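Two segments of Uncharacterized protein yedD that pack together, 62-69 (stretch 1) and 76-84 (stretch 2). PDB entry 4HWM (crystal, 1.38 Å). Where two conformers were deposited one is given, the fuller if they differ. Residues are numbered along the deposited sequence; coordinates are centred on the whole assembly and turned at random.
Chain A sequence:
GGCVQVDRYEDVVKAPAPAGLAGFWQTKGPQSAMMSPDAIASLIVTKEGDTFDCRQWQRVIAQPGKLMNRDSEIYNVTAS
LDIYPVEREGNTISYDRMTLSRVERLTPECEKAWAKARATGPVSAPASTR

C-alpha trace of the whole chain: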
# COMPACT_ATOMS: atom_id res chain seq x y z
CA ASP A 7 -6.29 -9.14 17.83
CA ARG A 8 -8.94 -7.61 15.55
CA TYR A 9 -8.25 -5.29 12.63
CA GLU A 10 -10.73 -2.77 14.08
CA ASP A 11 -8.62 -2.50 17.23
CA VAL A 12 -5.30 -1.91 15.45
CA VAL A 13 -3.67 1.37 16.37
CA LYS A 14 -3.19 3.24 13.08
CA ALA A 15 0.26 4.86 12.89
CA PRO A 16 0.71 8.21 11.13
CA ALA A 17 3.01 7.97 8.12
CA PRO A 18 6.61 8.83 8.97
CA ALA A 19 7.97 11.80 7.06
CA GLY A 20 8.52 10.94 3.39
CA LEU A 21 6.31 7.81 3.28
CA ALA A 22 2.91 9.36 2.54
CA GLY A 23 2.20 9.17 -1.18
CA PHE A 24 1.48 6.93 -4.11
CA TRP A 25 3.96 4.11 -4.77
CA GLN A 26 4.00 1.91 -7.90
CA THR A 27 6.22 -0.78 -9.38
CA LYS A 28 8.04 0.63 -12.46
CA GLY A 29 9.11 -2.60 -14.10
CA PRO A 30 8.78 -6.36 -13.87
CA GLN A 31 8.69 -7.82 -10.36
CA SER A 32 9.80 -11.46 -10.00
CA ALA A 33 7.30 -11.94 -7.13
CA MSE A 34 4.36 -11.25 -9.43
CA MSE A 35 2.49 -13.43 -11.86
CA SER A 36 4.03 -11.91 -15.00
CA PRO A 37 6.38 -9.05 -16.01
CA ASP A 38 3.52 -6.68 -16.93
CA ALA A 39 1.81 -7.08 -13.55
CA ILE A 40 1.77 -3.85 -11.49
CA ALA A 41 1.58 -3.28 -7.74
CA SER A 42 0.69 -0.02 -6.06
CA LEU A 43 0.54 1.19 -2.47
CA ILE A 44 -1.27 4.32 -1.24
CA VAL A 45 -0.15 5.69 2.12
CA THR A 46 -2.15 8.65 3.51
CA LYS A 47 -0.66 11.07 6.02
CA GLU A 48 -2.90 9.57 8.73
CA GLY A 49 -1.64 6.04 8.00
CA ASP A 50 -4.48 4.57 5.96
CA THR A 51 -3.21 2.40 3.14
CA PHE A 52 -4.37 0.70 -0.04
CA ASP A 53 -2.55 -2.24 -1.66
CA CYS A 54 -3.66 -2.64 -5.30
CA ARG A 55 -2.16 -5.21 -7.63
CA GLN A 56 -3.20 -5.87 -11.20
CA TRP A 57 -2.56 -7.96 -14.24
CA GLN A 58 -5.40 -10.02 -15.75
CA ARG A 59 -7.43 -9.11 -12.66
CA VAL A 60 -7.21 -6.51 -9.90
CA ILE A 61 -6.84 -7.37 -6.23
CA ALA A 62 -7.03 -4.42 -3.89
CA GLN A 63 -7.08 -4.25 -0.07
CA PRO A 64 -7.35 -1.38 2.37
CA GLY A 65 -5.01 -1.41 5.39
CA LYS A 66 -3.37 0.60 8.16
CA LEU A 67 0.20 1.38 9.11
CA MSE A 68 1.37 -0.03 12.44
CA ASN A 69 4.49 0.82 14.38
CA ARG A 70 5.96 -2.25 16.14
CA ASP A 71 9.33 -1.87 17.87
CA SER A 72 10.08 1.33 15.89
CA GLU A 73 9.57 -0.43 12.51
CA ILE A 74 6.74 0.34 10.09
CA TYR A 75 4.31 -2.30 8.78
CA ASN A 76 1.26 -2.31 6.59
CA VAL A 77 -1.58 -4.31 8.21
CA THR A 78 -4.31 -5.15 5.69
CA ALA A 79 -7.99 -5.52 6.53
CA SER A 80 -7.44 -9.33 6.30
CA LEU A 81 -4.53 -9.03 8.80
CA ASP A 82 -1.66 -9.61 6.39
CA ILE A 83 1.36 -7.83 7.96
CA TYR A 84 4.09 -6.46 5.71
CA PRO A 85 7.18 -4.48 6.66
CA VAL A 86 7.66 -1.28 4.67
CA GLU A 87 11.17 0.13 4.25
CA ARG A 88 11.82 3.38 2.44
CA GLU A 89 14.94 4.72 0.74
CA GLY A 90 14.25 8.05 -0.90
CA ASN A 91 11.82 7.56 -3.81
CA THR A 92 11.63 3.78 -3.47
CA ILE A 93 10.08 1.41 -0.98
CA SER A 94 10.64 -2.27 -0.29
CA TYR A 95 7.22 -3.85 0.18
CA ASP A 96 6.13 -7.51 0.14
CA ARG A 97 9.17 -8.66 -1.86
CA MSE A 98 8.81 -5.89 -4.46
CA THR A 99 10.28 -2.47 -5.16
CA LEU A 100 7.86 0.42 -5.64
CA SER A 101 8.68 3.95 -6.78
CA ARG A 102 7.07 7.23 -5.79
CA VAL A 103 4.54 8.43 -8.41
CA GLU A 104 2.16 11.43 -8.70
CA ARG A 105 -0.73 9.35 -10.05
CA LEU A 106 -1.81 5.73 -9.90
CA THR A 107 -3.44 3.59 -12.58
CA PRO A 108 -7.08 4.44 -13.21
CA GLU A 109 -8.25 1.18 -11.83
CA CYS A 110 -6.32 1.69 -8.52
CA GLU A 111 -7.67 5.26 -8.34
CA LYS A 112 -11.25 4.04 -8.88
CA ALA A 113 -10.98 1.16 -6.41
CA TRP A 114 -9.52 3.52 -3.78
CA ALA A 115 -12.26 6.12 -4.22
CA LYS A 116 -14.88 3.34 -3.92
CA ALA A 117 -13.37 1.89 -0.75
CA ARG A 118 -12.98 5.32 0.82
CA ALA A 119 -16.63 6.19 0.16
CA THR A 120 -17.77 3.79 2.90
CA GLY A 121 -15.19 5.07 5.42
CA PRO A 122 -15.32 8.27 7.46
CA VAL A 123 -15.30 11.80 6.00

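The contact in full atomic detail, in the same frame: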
# COMPACT_ATOMS: atom_id res chain seq x y z
N ALA A 62 -7.31 -5.60 -4.67
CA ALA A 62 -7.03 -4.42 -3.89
C ALA A 62 -7.54 -4.58 -2.45
O ALA A 62 -8.61 -5.17 -2.22
CB ALA A 62 -7.65 -3.21 -4.56
N GLN A 63 -6.77 -4.08 -1.49
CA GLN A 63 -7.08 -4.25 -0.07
C GLN A 63 -6.71 -3.02 0.71
O GLN A 63 -5.56 -2.61 0.69
CB GLN A 63 -6.30 -5.41 0.54
CG GLN A 63 -6.48 -6.76 -0.19
CD GLN A 63 -5.39 -7.70 0.19
OE1 GLN A 63 -4.58 -8.10 -0.65
NE2 GLN A 63 -5.28 -7.98 1.49
N PRO A 64 -7.69 -2.43 1.43
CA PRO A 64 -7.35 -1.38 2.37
C PRO A 64 -6.50 -1.93 3.53
O PRO A 64 -6.53 -3.12 3.83
CB PRO A 64 -8.73 -0.88 2.84
CG PRO A 64 -9.67 -1.21 1.64
CD PRO A 64 -9.14 -2.56 1.22
N GLY A 65 -5.77 -1.05 4.22
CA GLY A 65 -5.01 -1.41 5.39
C GLY A 65 -4.67 -0.19 6.24
O GLY A 65 -5.17 0.90 5.99
N LYS A 66 -3.81 -0.42 7.22
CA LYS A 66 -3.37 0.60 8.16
C LYS A 66 -1.92 0.41 8.45
O LYS A 66 -1.48 -0.71 8.62
CB LYS A 66 -4.07 0.43 9.53
CG LYS A 66 -5.53 0.60 9.53
CD LYS A 66 -6.13 0.24 10.89
CE LYS A 66 -7.62 0.32 10.91
NZ LYS A 66 -8.11 -0.21 12.24
N LEU A 67 -1.17 1.49 8.61
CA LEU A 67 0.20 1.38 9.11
C LEU A 67 0.17 1.07 10.61
O LEU A 67 -0.72 1.53 11.34
CB LEU A 67 0.95 2.68 8.94
CG LEU A 67 1.20 3.16 7.53
CD1 LEU A 67 1.99 4.48 7.63
CD2 LEU A 67 1.93 2.12 6.67
N MSE A 68 1.15 0.28 11.03
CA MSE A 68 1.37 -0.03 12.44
C MSE A 68 2.84 0.15 12.71
O MSE A 68 3.70 -0.18 11.89
CB MSE A 68 0.94 -1.47 12.72
CG MSE A 68 1.12 -1.94 14.15
SE MSE A 68 0.63 -3.80 14.33
CE MSE A 68 2.20 -4.56 13.42
N ASN A 69 3.14 0.72 13.88
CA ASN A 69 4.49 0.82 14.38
C ASN A 69 4.66 -0.30 15.41
O ASN A 69 3.89 -0.37 16.38
CB ASN A 69 4.69 2.21 15.01
CG ASN A 69 6.14 2.64 15.08
OD1 ASN A 69 6.99 2.22 14.30
ND2 ASN A 69 6.42 3.52 16.02
N ASN A 76 2.62 -2.39 7.05
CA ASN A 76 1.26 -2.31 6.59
C ASN A 76 0.48 -3.52 7.13
O ASN A 76 0.92 -4.63 6.95
CB ASN A 76 1.18 -2.26 5.06
CG ASN A 76 -0.23 -1.99 4.57
OD1 ASN A 76 -0.99 -1.28 5.23
ND2 ASN A 76 -0.60 -2.56 3.43
N VAL A 77 -0.66 -3.26 7.75
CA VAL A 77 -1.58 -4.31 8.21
C VAL A 77 -2.85 -4.22 7.37
O VAL A 77 -3.56 -3.24 7.42
CB VAL A 77 -1.95 -4.15 9.72
CG1 VAL A 77 -2.83 -5.32 10.16
CG2 VAL A 77 -0.68 -4.03 10.57
N THR A 78 -3.12 -5.23 6.55
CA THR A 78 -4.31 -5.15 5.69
C THR A 78 -5.53 -5.52 6.48
O THR A 78 -5.43 -6.14 7.54
CB THR A 78 -4.25 -6.08 4.48
OG1 THR A 78 -4.28 -7.43 4.94
CG2 THR A 78 -3.04 -5.84 3.64
N ALA A 79 -6.70 -5.23 5.90
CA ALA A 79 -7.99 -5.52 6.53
C ALA A 79 -8.22 -7.03 6.77
O ALA A 79 -9.08 -7.39 7.57
CB ALA A 79 -9.14 -4.91 5.73
N SER A 80 -7.45 -7.87 6.07
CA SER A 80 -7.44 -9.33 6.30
C SER A 80 -6.33 -9.77 7.25
O SER A 80 -6.12 -10.97 7.45
CB SER A 80 -7.27 -10.06 4.97
OG SER A 80 -8.26 -9.65 4.06
N LEU A 81 -5.61 -8.81 7.83
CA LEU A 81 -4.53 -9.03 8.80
C LEU A 81 -3.25 -9.65 8.21
O LEU A 81 -2.46 -10.27 8.92
CB LEU A 81 -5.02 -9.78 10.05
CG LEU A 81 -5.95 -9.06 11.03
CD1 LEU A 81 -6.30 -10.00 12.20
CD2 LEU A 81 -5.35 -7.75 11.55
N ASP A 82 -3.01 -9.42 6.93
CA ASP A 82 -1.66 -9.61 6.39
C ASP A 82 -0.80 -8.48 6.99
O ASP A 82 -1.28 -7.35 7.11
CB ASP A 82 -1.62 -9.54 4.86
CG ASP A 82 -2.70 -10.37 4.19
OD1 ASP A 82 -2.75 -11.61 4.42
OD2 ASP A 82 -3.50 -9.77 3.40
N ILE A 83 0.42 -8.80 7.38
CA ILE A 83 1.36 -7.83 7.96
C ILE A 83 2.65 -7.80 7.14
O ILE A 83 3.31 -8.81 6.98
CB ILE A 83 1.64 -8.16 9.43
CG1 ILE A 83 0.35 -8.02 10.25
CG2 ILE A 83 2.67 -7.23 10.02
CD1 ILE A 83 0.51 -8.39 11.74
N TYR A 84 2.98 -6.62 6.62
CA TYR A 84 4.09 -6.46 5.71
C TYR A 84 4.99 -5.30 6.12
O TYR A 84 4.54 -4.16 6.13
CB TYR A 84 3.56 -6.13 4.32
CG TYR A 84 2.61 -7.13 3.70
CD1 TYR A 84 3.00 -8.42 3.43
CD2 TYR A 84 1.34 -6.74 3.32
CE1 TYR A 84 2.10 -9.32 2.83
CE2 TYR A 84 0.46 -7.62 2.70
CZ TYR A 84 0.85 -8.91 2.46
OH TYR A 84 -0.06 -9.78 1.85
O HOH W 1 -3.22 -1.96 2.35

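Three of the four direct hydrogen bonds between the stretches join backbone atoms. Strand 62-69 and strand 76-78 run antiparallel, their N-to-C directions 142° apart and their axes 4.4 Å apart at closest approach. Lys-66 and Val-77 form the hydrogen-bonded pair: Lys-66 N donates to Val-77 O (2.8 Å, 155° at the hydrogen) and Val-77 N to Lys-66 O (2.8 Å, 166°). Beyond the Gly-65/Thr-78 bridge, Ala-79 N donates to Pro-64 O (3.0 Å, 150°), extending the ladder into the type I turn from Thr-78 to Leu-81. Proline lacks an amide hydrogen, but its carbonyl remains free to accept.

At Gly-65 the strands come unusually close, with Gly-65 CA 3.8 Å from Thr-78 CA and 3.1 Å from Val-77 O. An ideally placed CB here would lie 2.7 Å from Val-77 O and 2.9 Å from Asn-76 OD1, both clashes, so the absence of a side chain permits the approach.

The polar side-chain link centres on Asp-82. Gln-63, with chi1 m and chi2 t, reaches across so that NE2 donates to Asp-82 OD2 (3.2 Å, 152°). Asp-82 OD2 also accepts from Thr-78 OG1 (2.9 Å), while Thr-78 OG1 accepts from Asp-82 N (3.1 Å); this paired arrangement fixes the acceptor within the second stretch. A water adds a bridge, donating to Gln-63 O (2.9 Å from the water oxygen) and accepting from Asn-76 ND2 (2.9 Å from the same oxygen).

Apolar contact lies on the face carrying Lys-66 and Val-77. Selenomethionine Met-68 places CB 3.7 Å from Val-77 CG2, and its chi3 of 73° leaves CE 4.3 Å from Ile-83 CG2. The branched Val-77 is buried, whereas the extended Lys-66 side chain leads away from the second stretch. Altogether 470 Å² is buried, summed over both sides.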